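Local coordinates for malate dehydrogenase (Pyrococcus horikoshii, PDB 1V9N), which catalyses the NAD-dependent interconversion of (S)-malate and oxaloacetate, working as a homodimer of the LDH2/MDH2 oxidoreductase family, at the interface of chains A and B. Coordinates in Å, arbitrary orientation; residue numbers count along the deposited sequence, not the author numbering. Chains: chain A/B, Malate dehydrogenase.

Contact 1: the interface of chains A and B. Residues chain A 183, 185-186, 233, 248, 322; chain B 233, 241, 243-244, 247-248.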
ATOM      1  N   LEU A 183      -0.628  -6.389  -9.378  1.00 20.15           N
ATOM      2  CA  LEU A 183      -1.197  -5.096  -9.051  1.00 19.23           C
ATOM      3  C   LEU A 183      -0.077  -4.125  -9.407  1.00 19.13           C
ATOM      4  O   LEU A 183       1.079  -4.351  -9.049  1.00 16.05           O
ATOM      5  CB  LEU A 183      -1.507  -4.999  -7.554  1.00 18.65           C
ATOM      6  CG  LEU A 183      -1.889  -3.613  -7.007  1.00 18.78           C
ATOM      7  CD1 LEU A 183      -3.162  -3.120  -7.697  1.00 16.25           C
ATOM      8  CD2 LEU A 183      -2.104  -3.698  -5.501  1.00 16.90           C
HETATM    9  N   MSE A 185      -0.137   0.097  -9.684  1.00 20.76           N
HETATM   10  CA  MSE A 185      -0.924   1.324  -9.663  1.00 21.79           C
HETATM   11  C   MSE A 185      -0.227   2.566  -9.123  1.00 22.97           C
HETATM   12  O   MSE A 185       0.568   2.492  -8.185  1.00 22.14           O
HETATM   13  CB  MSE A 185      -2.151   1.083  -8.787  1.00 21.24           C
HETATM   14  CG  MSE A 185      -1.734   0.519  -7.422  1.00 22.90           C
HETATM   15 SE   MSE A 185      -3.034   0.502  -6.008  1.00 29.78          SE
HETATM   16  CE  MSE A 185      -2.706   2.269  -5.286  1.00 22.77           C
ATOM     17  N   ALA A 186      -0.553   3.717  -9.700  1.00 21.75           N
ATOM     18  CA  ALA A 186      -0.009   4.974  -9.208  1.00 21.07           C
ATOM     19  C   ALA A 186      -0.879   5.263  -7.984  1.00 20.49           C
ATOM     20  O   ALA A 186      -2.035   4.843  -7.941  1.00 19.39           O
ATOM     21  CB  ALA A 186      -0.182   6.062 -10.240  1.00 19.88           C
ATOM     22  N   LEU A 233      -5.336   9.304  -4.926  1.00 27.38           N
ATOM     23  CA  LEU A 233      -6.393   8.303  -4.896  1.00 27.97           C
ATOM     24  C   LEU A 233      -7.348   8.668  -3.765  1.00 28.30           C
ATOM     25  O   LEU A 233      -6.922   8.984  -2.658  1.00 28.02           O
ATOM     26  CB  LEU A 233      -5.804   6.908  -4.654  1.00 25.14           C
ATOM     27  CG  LEU A 233      -6.802   5.747  -4.571  1.00 26.55           C
ATOM     28  CD1 LEU A 233      -7.606   5.668  -5.862  1.00 27.72           C
ATOM     29  CD2 LEU A 233      -6.057   4.436  -4.321  1.00 25.49           C
ATOM     30  N   LEU A 248      -0.526   7.007   1.042  1.00 17.90           N
ATOM     31  CA  LEU A 248       0.142   5.962   0.274  1.00 19.03           C
ATOM     32  C   LEU A 248       1.313   6.557  -0.504  1.00 19.04           C
ATOM     33  O   LEU A 248       2.361   5.928  -0.654  1.00 16.94           O
ATOM     34  CB  LEU A 248      -0.852   5.308  -0.691  1.00 18.81           C
ATOM     35  CG  LEU A 248      -1.960   4.461  -0.050  1.00 19.57           C
ATOM     36  CD1 LEU A 248      -3.036   4.146  -1.079  1.00 17.28           C
ATOM     37  CD2 LEU A 248      -1.361   3.173   0.511  1.00 20.67           C
ATOM     38  N   HIS A 322      -6.433  -8.221 -10.820  1.00 22.15           N
ATOM     39  CA  HIS A 322      -5.340  -7.341 -11.205  1.00 18.00           C
ATOM     40  C   HIS A 322      -4.265  -8.002 -12.046  1.00 18.41           C
ATOM     41  O   HIS A 322      -3.698  -9.032 -11.679  1.00 19.79           O
ATOM     42  CB  HIS A 322      -4.762  -6.691  -9.955  1.00 16.33           C
ATOM     43  CG  HIS A 322      -5.794  -5.958  -9.161  1.00 14.29           C
ATOM     44  ND1 HIS A 322      -6.773  -6.610  -8.445  1.00 14.89           N
ATOM     45  CD2 HIS A 322      -6.072  -4.637  -9.060  1.00 13.91           C
ATOM     46  CE1 HIS A 322      -7.612  -5.724  -7.940  1.00 12.57           C
ATOM     47  NE2 HIS A 322      -7.208  -4.518  -8.297  1.00 15.53           N
TER
ATOM     48  N   LEU B 233     -11.542   1.805  -1.686  1.00 27.38           N
ATOM     49  CA  LEU B 233     -10.971   3.127  -1.906  1.00 27.97           C
ATOM     50  C   LEU B 233     -10.964   3.386  -3.409  1.00 28.30           C
ATOM     51  O   LEU B 233     -10.569   2.529  -4.194  1.00 28.02           O
ATOM     52  CB  LEU B 233      -9.541   3.192  -1.358  1.00 25.14           C
ATOM     53  CG  LEU B 233      -8.797   4.521  -1.540  1.00 26.55           C
ATOM     54  CD1 LEU B 233      -9.578   5.643  -0.870  1.00 27.72           C
ATOM     55  CD2 LEU B 233      -7.391   4.416  -0.947  1.00 25.49           C
ATOM     56  N   GLY B 241     -10.570   5.149  -9.887  1.00 31.15           N
ATOM     57  CA  GLY B 241      -9.616   4.284  -9.210  1.00 30.45           C
ATOM     58  C   GLY B 241     -10.152   3.227  -8.256  1.00 29.13           C
ATOM     59  O   GLY B 241      -9.382   2.656  -7.480  1.00 28.17           O
ATOM     60  N   HIS B 243     -10.785   0.244  -8.610  1.00 25.12           N
ATOM     61  CA  HIS B 243     -10.052  -1.006  -8.773  1.00 23.61           C
ATOM     62  C   HIS B 243      -8.723  -1.013  -8.020  1.00 23.37           C
ATOM     63  O   HIS B 243      -8.137  -2.076  -7.800  1.00 23.84           O
ATOM     64  CB  HIS B 243      -9.792  -1.259 -10.254  1.00 23.26           C
ATOM     65  CG  HIS B 243      -9.204  -0.082 -10.963  1.00 24.24           C
ATOM     66  ND1 HIS B 243      -9.888   1.104 -11.132  1.00 24.41           N
ATOM     67  CD2 HIS B 243      -7.988   0.102 -11.531  1.00 22.63           C
ATOM     68  CE1 HIS B 243      -9.119   1.966 -11.774  1.00 23.81           C
ATOM     69  NE2 HIS B 243      -7.960   1.382 -12.027  1.00 25.08           N
ATOM     70  N   LYS B 244      -8.244   0.171  -7.648  1.00 21.80           N
ATOM     71  CA  LYS B 244      -6.999   0.289  -6.905  1.00 22.54           C
ATOM     72  C   LYS B 244      -7.234  -0.055  -5.439  1.00 23.15           C
ATOM     73  O   LYS B 244      -6.464  -0.809  -4.846  1.00 24.02           O
ATOM     74  CB  LYS B 244      -6.427   1.702  -7.034  1.00 22.32           C
ATOM     75  CG  LYS B 244      -5.951   2.028  -8.440  1.00 23.01           C
ATOM     76  CD  LYS B 244      -5.385   3.439  -8.538  1.00 22.59           C
ATOM     77  CE  LYS B 244      -4.850   3.685  -9.937  1.00 21.11           C
ATOM     78  NZ  LYS B 244      -4.159   5.000 -10.058  1.00 24.21           N
ATOM     79  N   GLY B 247      -7.422  -3.581  -5.274  1.00 19.50           N
ATOM     80  CA  GLY B 247      -6.149  -4.270  -5.364  1.00 19.03           C
ATOM     81  C   GLY B 247      -5.405  -4.234  -4.040  1.00 18.93           C
ATOM     82  O   GLY B 247      -4.812  -5.227  -3.628  1.00 21.34           O
ATOM     83  N   LEU B 248      -5.436  -3.083  -3.378  1.00 17.90           N
ATOM     84  CA  LEU B 248      -4.774  -2.913  -2.089  1.00 19.03           C
ATOM     85  C   LEU B 248      -5.347  -3.902  -1.077  1.00 19.04           C
ATOM     86  O   LEU B 248      -4.626  -4.436  -0.233  1.00 16.94           O
ATOM     87  CB  LEU B 248      -4.967  -1.478  -1.588  1.00 18.81           C
ATOM     88  CG  LEU B 248      -4.237  -0.382  -2.377  1.00 19.57           C
ATOM     89  CD1 LEU B 248      -4.763   0.988  -1.976  1.00 17.28           C
ATOM     90  CD2 LEU B 248      -2.735  -0.477  -2.115  1.00 20.67           C
TER

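Contact 2: the interface of chains A and B. Residues chain A 159, 161, 217, 236-237; chain B 313, 316.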
ATOM      1  N   GLY A 159      -5.742  19.095   1.034  1.00 34.11           N
ATOM      2  CA  GLY A 159      -5.890  20.396   1.655  1.00 35.27           C
ATOM      3  C   GLY A 159      -4.991  21.441   1.026  1.00 35.94           C
ATOM      4  O   GLY A 159      -4.987  22.600   1.447  1.00 37.23           O
ATOM      5  N   ILE A 161      -2.771  22.852  -2.832  1.00 35.68           N
ATOM      6  CA  ILE A 161      -2.931  23.031  -4.269  1.00 38.10           C
ATOM      7  C   ILE A 161      -1.636  22.943  -5.073  1.00 37.84           C
ATOM      8  O   ILE A 161      -1.666  22.968  -6.301  1.00 39.14           O
ATOM      9  CB  ILE A 161      -3.610  24.391  -4.575  1.00 38.12           C
ATOM     10  CG1 ILE A 161      -2.752  25.539  -4.044  1.00 39.17           C
ATOM     11  CG2 ILE A 161      -4.978  24.442  -3.919  1.00 39.07           C
ATOM     12  CD1 ILE A 161      -3.369  26.915  -4.252  1.00 40.69           C
ATOM     13  N   ILE A 217      -8.078  24.959  -7.903  1.00 63.99           N
ATOM     14  CA  ILE A 217      -8.575  23.646  -7.538  1.00 63.33           C
ATOM     15  C   ILE A 217      -9.963  23.350  -8.073  1.00 62.80           C
ATOM     16  O   ILE A 217     -10.960  23.619  -7.404  1.00 63.56           O
ATOM     17  N   PHE A 236     -10.567  14.669  -4.288  1.00 41.59           N
ATOM     18  CA  PHE A 236     -10.322  16.035  -3.850  1.00 41.69           C
ATOM     19  C   PHE A 236     -10.273  16.326  -2.359  1.00 41.51           C
ATOM     20  O   PHE A 236      -9.471  17.141  -1.926  1.00 43.46           O
ATOM     21  CB  PHE A 236     -11.354  16.965  -4.511  1.00 41.18           C
ATOM     22  CG  PHE A 236     -11.299  18.392  -4.028  1.00 40.95           C
ATOM     23  CD1 PHE A 236     -11.866  18.757  -2.810  1.00 40.87           C
ATOM     24  CD2 PHE A 236     -10.670  19.370  -4.789  1.00 41.76           C
ATOM     25  CE1 PHE A 236     -11.808  20.074  -2.357  1.00 41.24           C
ATOM     26  CE2 PHE A 236     -10.607  20.692  -4.344  1.00 41.89           C
ATOM     27  CZ  PHE A 236     -11.176  21.042  -3.125  1.00 39.94           C
ATOM     28  N   GLY A 237     -11.116  15.693  -1.560  1.00 41.28           N
ATOM     29  CA  GLY A 237     -11.084  16.029  -0.149  1.00 41.65           C
ATOM     30  C   GLY A 237     -10.610  14.993   0.843  1.00 43.01           C
ATOM     31  O   GLY A 237      -9.517  14.435   0.733  1.00 41.89           O
TER
ATOM     32  N   HIS B 313      -5.252  25.283   0.213  1.00 55.56           N
ATOM     33  CA  HIS B 313      -6.403  25.491  -0.661  1.00 57.86           C
ATOM     34  C   HIS B 313      -7.320  26.497   0.035  1.00 58.99           C
ATOM     35  O   HIS B 313      -7.446  26.477   1.260  1.00 59.67           O
ATOM     36  CB  HIS B 313      -7.131  24.158  -0.876  1.00 59.49           C
ATOM     37  CG  HIS B 313      -8.317  24.249  -1.788  1.00 61.27           C
ATOM     38  ND1 HIS B 313      -9.488  24.885  -1.428  1.00 60.94           N
ATOM     39  CD2 HIS B 313      -8.514  23.783  -3.043  1.00 61.73           C
ATOM     40  CE1 HIS B 313     -10.353  24.802  -2.422  1.00 61.45           C
ATOM     41  NE2 HIS B 313      -9.788  24.138  -3.415  1.00 62.17           N
ATOM     42  N   PHE B 316      -9.674  24.982   2.531  1.00 59.09           N
ATOM     43  CA  PHE B 316      -8.985  24.292   3.614  1.00 58.33           C
ATOM     44  C   PHE B 316      -8.231  25.153   4.621  1.00 57.19           C
ATOM     45  O   PHE B 316      -7.710  26.192   4.280  1.00 58.40           O
ATOM     46  CB  PHE B 316      -8.075  23.230   2.976  1.00 57.80           C
ATOM     47  CG  PHE B 316      -8.851  22.102   2.355  1.00 58.01           C
ATOM     48  CD1 PHE B 316      -9.726  21.383   3.159  1.00 58.25           C
ATOM     49  CD2 PHE B 316      -8.653  21.677   1.042  1.00 59.45           C
ATOM     50  CE1 PHE B 316     -10.369  20.256   2.693  1.00 57.90           C
ATOM     51  CE2 PHE B 316      -9.310  20.522   0.558  1.00 59.74           C
ATOM     52  CZ  PHE B 316     -10.164  19.813   1.402  1.00 58.01           C
TER

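Contact 1: the interface of chains A and B
A:His322 meets the first turn of helix 242-258 of chain B, its ring NE2 donating a nearly straight hydrogen bond (168° at H) to the backbone carbonyl B:His243 O at 2.7 Å. The oxygen lies in the imidazole plane and the donor in the carbonyl plane, an arrangement that should hold the ring against rotation. One turn on, B:Gly247 lies over a face of the same ring, its CA 3.5 Å from the ring centroid in a CH-pi contact; the lack of a side chain on this glycine probably allows so close an approach. A:Leu183, from strand 181-185, lays its CD2 methyl 3.6 Å from B:Gly247 O. Back in the first turn, directly after B:His243, B:Lys244 stretches across A:Met185 (a selenomethionine) with its chain extended beyond CG. The selenium SE of A:Met185 sits 3.7 Å from B:Lys244 CB and also borders B:Leu248, because the chain starts with CG between the backbone N and the carbonyl carbon (chi1 52°) and bends at chi3. The lysine tip is held by a hydrogen bond from B:Lys244 NZ to the backbone oxygen A:Ala186 O, 3.0 Å away; the donor stands above the carbonyl plane, 35° out of it. Thus the aliphatic stem packs on apolar groups while the amino end (NZ) finds a polar mate. A:Leu233 supports the stem from another side, with CD2 3.9 Å from B:Lys244 CB. The patch reaches the two-fold axis of the dimer, where leucines meet their own copies: A:Leu233 and B:Leu233 cross obliquely, CD2 to CD2 at 3.6 Å, and A:Leu248 and B:Leu248 reach tip to tip, their CD1 methyls 3.7 Å apart.

Contact 2: the interface of chains A and B
The ring of A:Phe236 points its tip at B:His313, the two planes standing at 88° in an edge-to-face contact with centroids 5.2 Å apart. It is the phenyl edge that is presented: A:Phe236 CZ comes to 3.4 Å from B:His313 NE2, and B:His313 CE1 lies near the phenyl plane. The imidazole reaches this position with CG anti to its backbone N (chi1 -179°), so the ring extends away from its own backbone amide. That amide is used separately, B:His313 N donating a nearly straight hydrogen bond to A:Gly159 O at 3.0 Å, tilted from the carbonyl plane. A:Ile161 closes in on the histidine with its CG2 branch, 3.7 Å from B:His313 CD2, the two side chains crossing at about a right angle. B:Phe316 lies between A:Gly159 and A:Phe236. A:Gly159 CA lies to one side of the ring plane, near the CG–CD2 edge, with B:Phe316 CG 3.5 Å away; a still shorter approach at CD2 is doubtful. Beyond the rim and on the other side of the ring plane, A:Phe236 CE1 comes within 3.9 Å of B:Phe316 CE2, the side chains sliding past each other in opposite directions. An alanine in place of B:Phe316 would probably uncover A:Gly159 CA and leave A:Phe236 without its flanking ring, freer to turn away from the histidine. A:Gly159, with a positive phi of 100°, offers both its bare CA and its carbonyl to chain B. Together these loop residues fasten the two subunits by aromatic packing and a backbone bond, helping to hold the homodimer together.

Contact 1 and contact 2 belong to one subunit interface, and the centres of their C-alpha atoms lie about 21 Å apart. They share no residue, but on chain A the segment leading toward helix 242-258 serves both: A:Leu233 belongs to contact 1, and A:Phe236 and A:Gly237, a few residues on, belong to contact 2. Contact 1 includes leucines that meet their own copies at the two-fold axis, whereas contact 2 joins loops farther from it. Symmetry repeats each contact with the chains exchanged, so central helix-and-strand packing and more peripheral loop contacts together probably limit rocking of the subunits.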